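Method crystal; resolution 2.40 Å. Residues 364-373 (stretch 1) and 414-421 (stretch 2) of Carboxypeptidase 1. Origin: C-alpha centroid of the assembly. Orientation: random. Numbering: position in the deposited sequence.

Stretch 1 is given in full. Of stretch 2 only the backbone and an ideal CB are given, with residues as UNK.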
# COMPACT_ATOMS: atom_id res chain seq x y z
N ARG A 364 -11.28 8.58 31.69
CA ARG A 364 -9.87 8.54 31.30
C ARG A 364 -9.16 9.85 31.62
O ARG A 364 -8.05 9.86 32.15
CB ARG A 364 -9.75 8.21 29.82
CG ARG A 364 -10.16 6.80 29.47
CD ARG A 364 -10.77 6.70 28.08
NE ARG A 364 -10.98 5.31 27.69
CZ ARG A 364 -11.94 4.53 28.18
NH1 ARG A 364 -12.79 5.00 29.09
NH2 ARG A 364 -12.04 3.27 27.78
N PHE A 365 -9.80 10.98 31.30
CA PHE A 365 -9.18 12.28 31.53
C PHE A 365 -8.84 12.46 33.01
O PHE A 365 -7.74 12.90 33.35
CB PHE A 365 -10.11 13.38 31.04
CG PHE A 365 -9.59 14.78 31.23
CD1 PHE A 365 -8.73 15.34 30.31
CD2 PHE A 365 -9.98 15.54 32.31
CE1 PHE A 365 -8.27 16.63 30.47
CE2 PHE A 365 -9.52 16.84 32.48
CZ PHE A 365 -8.67 17.38 31.56
N GLU A 366 -9.78 12.12 33.90
CA GLU A 366 -9.55 12.32 35.32
C GLU A 366 -8.45 11.41 35.85
O GLU A 366 -7.69 11.81 36.75
CB GLU A 366 -10.86 12.14 36.09
CG GLU A 366 -11.82 13.31 35.89
CD GLU A 366 -13.16 13.13 36.59
OE1 GLU A 366 -13.42 12.04 37.16
OE2 GLU A 366 -13.98 14.08 36.55
N LEU A 367 -8.31 10.20 35.29
CA LEU A 367 -7.20 9.34 35.67
C LEU A 367 -5.88 9.91 35.17
O LEU A 367 -4.85 9.80 35.85
CB LEU A 367 -7.41 7.92 35.12
CG LEU A 367 -8.58 7.12 35.70
CD1 LEU A 367 -8.91 5.91 34.83
CD2 LEU A 367 -8.27 6.66 37.13
N GLU A 368 -5.89 10.51 33.98
CA GLU A 368 -4.70 11.22 33.50
C GLU A 368 -4.34 12.37 34.42
O GLU A 368 -3.16 12.57 34.75
CB GLU A 368 -4.94 11.74 32.08
CG GLU A 368 -4.99 10.70 30.98
CD GLU A 368 -5.22 11.34 29.62
OE1 GLU A 368 -5.75 12.48 29.58
OE2 GLU A 368 -4.87 10.72 28.60
N ARG A 369 -5.34 13.14 34.85
CA ARG A 369 -5.09 14.25 35.76
C ARG A 369 -4.42 13.77 37.03
O ARG A 369 -3.41 14.34 37.47
CB ARG A 369 -6.38 14.99 36.08
CG ARG A 369 -6.16 16.30 36.81
CD ARG A 369 -7.40 16.78 37.56
NE ARG A 369 -8.48 17.22 36.68
CZ ARG A 369 -8.44 18.32 35.93
NH1 ARG A 369 -7.35 19.10 35.93
NH2 ARG A 369 -9.49 18.66 35.18
N GLU A 370 -4.96 12.71 37.64
CA GLU A 370 -4.39 12.18 38.87
C GLU A 370 -2.98 11.64 38.65
O GLU A 370 -2.09 11.85 39.49
CB GLU A 370 -5.27 11.08 39.46
CG GLU A 370 -6.63 11.56 39.96
CD GLU A 370 -6.50 12.70 40.97
OE1 GLU A 370 -7.12 13.77 40.74
OE2 GLU A 370 -5.79 12.53 41.99
N MET A 371 -2.74 10.97 37.52
CA MET A 371 -1.41 10.42 37.29
C MET A 371 -0.41 11.53 37.01
O MET A 371 0.72 11.50 37.50
CB MET A 371 -1.43 9.42 36.13
CG MET A 371 -2.03 8.07 36.49
SD MET A 371 -1.89 6.86 35.14
CE MET A 371 -3.26 7.34 34.08
N LEU A 372 -0.79 12.53 36.21
CA LEU A 372 0.16 13.60 35.92
C LEU A 372 0.50 14.40 37.18
O LEU A 372 1.64 14.84 37.34
CB LEU A 372 -0.40 14.51 34.82
CG LEU A 372 -0.34 13.95 33.39
CD1 LEU A 372 -0.96 14.92 32.41
CD2 LEU A 372 1.09 13.67 32.99
N ALA A 373 -0.46 14.56 38.09
CA ALA A 373 -0.20 15.30 39.32
C ALA A 373 0.55 14.48 40.37
O ALA A 373 0.83 15.00 41.45
CB ALA A 373 -1.53 15.79 39.91
N UNK A 414 1.84 9.08 24.69
CA UNK A 414 1.95 9.70 26.02
C UNK A 414 0.68 9.48 26.82
O UNK A 414 -0.39 9.19 26.29
CB UNK A 414 2.24 11.20 25.90
N UNK A 415 0.83 9.65 28.13
CA UNK A 415 -0.29 9.66 29.07
C UNK A 415 -0.65 11.12 29.33
O UNK A 415 0.19 11.89 29.79
CB UNK A 415 0.05 8.93 30.37
N UNK A 416 -1.88 11.50 29.00
CA UNK A 416 -2.34 12.85 29.24
C UNK A 416 -2.90 13.51 28.01
O UNK A 416 -2.21 13.62 27.00
CB UNK A 416 -1.20 13.70 29.80
N UNK A 417 -4.13 14.02 28.11
CA UNK A 417 -4.74 14.68 26.97
C UNK A 417 -5.08 13.79 25.81
O UNK A 417 -5.24 14.27 24.69
CB UNK A 417 -3.81 15.79 26.47
N UNK A 418 -5.24 12.48 26.05
CA UNK A 418 -5.43 11.51 24.97
C UNK A 418 -6.87 11.42 24.48
O UNK A 418 -7.09 10.93 23.37
CB UNK A 418 -4.97 10.13 25.44
N UNK A 419 -7.84 11.87 25.27
CA UNK A 419 -9.24 11.54 25.02
C UNK A 419 -10.20 12.73 24.94
O UNK A 419 -11.28 12.55 24.38
CB UNK A 419 -9.72 10.60 26.12
N UNK A 420 -9.87 13.90 25.51
CA UNK A 420 -10.89 14.94 25.55
C UNK A 420 -11.30 15.40 24.15
O UNK A 420 -12.41 15.88 23.96
CB UNK A 420 -10.38 16.13 26.36
N UNK A 421 -10.42 15.23 23.15
CA UNK A 421 -10.80 15.56 21.79
C UNK A 421 -12.03 14.82 21.30
O UNK A 421 -12.82 15.37 20.52
CB UNK A 421 -9.63 15.27 20.85

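Stretch 1 is a helix whose side facing the loop carries Arg-364, Phe-365, Glu-368, Met-371 and Leu-372, with the carboxylate of Glu-368 reaching into the middle of the loop. A carboxylate aimed at the loop sets the first rule: the loop must supply donors, and several of them can be backbone.

Position 414 has nothing of the helix within 5.5 Å of its ideal CB. With phi -70° and psi 161° it is an extended residue, for which many side chains would serve, proline among them. The deposited residue is Pro-414, which makes no contact with the helix.

At position 415 the CA-to-CB bond runs sideways, and the nearest helix atoms are carbons: CE of Met-371 at 5.2 Å and CG of Glu-368 at 5.4 Å from the ideal CB. That gap suits an aliphatic chain of moderate size; valine, leucine, isoleucine or methionine could all fill it. Ile-415 is found, and its CG2 lies 3.9 Å from CE of Met-371 and 4.3 Å from CG of Glu-368.

Position 416 is far more restrictive. An ideal CB would sit 2.9 Å from CD1 of Leu-372, a clash, and phi 126° with psi 126° would also jam it against the carbonyl oxygen of the preceding residue. Glycine is called for twice over. Gly-416 brings its CA to 4.0 Å from CD1 of Leu-372, and its N gives a weak hydrogen bond to OE2 of Glu-368 at 3.1 Å.

Position 417 points its CB away from the helix, so the contact does not forbid a side chain; the positive phi of 68° favours glycine, with asparagine a common alternative. Gly-417 donates from its N to OE1 of Glu-368 at 2.7 Å, short but weak because the angle at the hydrogen is only 128°.

At position 418 the ideal CB is a tight 3.2 Å from OE2 of Glu-368. A small side chain with a donor fits best, serine or perhaps threonine; an acidic one would set charge against charge. Ser-418 binds OE2 of Glu-368 twice, from N at 3.1 Å with a good angle of 155° and from OG at 2.8 Å.

Position 419 points toward the helix, its ideal CB 4.4 Å from CB of Arg-364, whose long aliphatic stem offers a surface for a flat or apolar group. Phenylalanine, tyrosine or leucine would be reasonable. Phe-419 lays a ring face against that stem: CD of Arg-364 lies 3.3 Å from the centroid of the ring of Phe-419, almost on its normal, a CH-pi contact.

Position 420 also points toward the helix, its ideal CB 4.4 Å from CD1 of Phe-365. Apolar or longer polar chains would suit. Gln-420 places OE1 3.7 Å from CD1 of Phe-365, at the ring edge, while its NE2 bonds to O of Gly-417 at 3.2 Å, bracing the loop.

Position 421 is out of reach; it is Gly-421.

Stretch 2 414-421: PIGGSFQG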
# COMPACT_ATOMS: atom_id res chain seq x y z
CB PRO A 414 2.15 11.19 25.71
CG PRO A 414 2.47 11.26 24.25
CD PRO A 414 1.76 10.09 23.63
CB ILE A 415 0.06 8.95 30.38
CG1 ILE A 415 0.29 7.46 30.13
CG2 ILE A 415 -1.05 9.15 31.39
CD1 ILE A 415 0.90 6.74 31.32
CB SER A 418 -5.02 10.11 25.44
OG SER A 418 -3.77 10.15 26.08
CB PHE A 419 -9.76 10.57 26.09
CG PHE A 419 -9.13 9.20 26.03
CD1 PHE A 419 -9.62 8.23 25.16
CD2 PHE A 419 -8.05 8.89 26.85
CE1 PHE A 419 -9.04 6.98 25.10
CE2 PHE A 419 -7.47 7.62 26.80
CZ PHE A 419 -7.96 6.67 25.91
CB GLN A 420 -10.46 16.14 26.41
CG GLN A 420 -9.40 17.00 25.82
CD GLN A 420 -8.06 16.35 25.90
OE1 GLN A 420 -7.86 15.43 26.71
NE2 GLN A 420 -7.14 16.79 25.06
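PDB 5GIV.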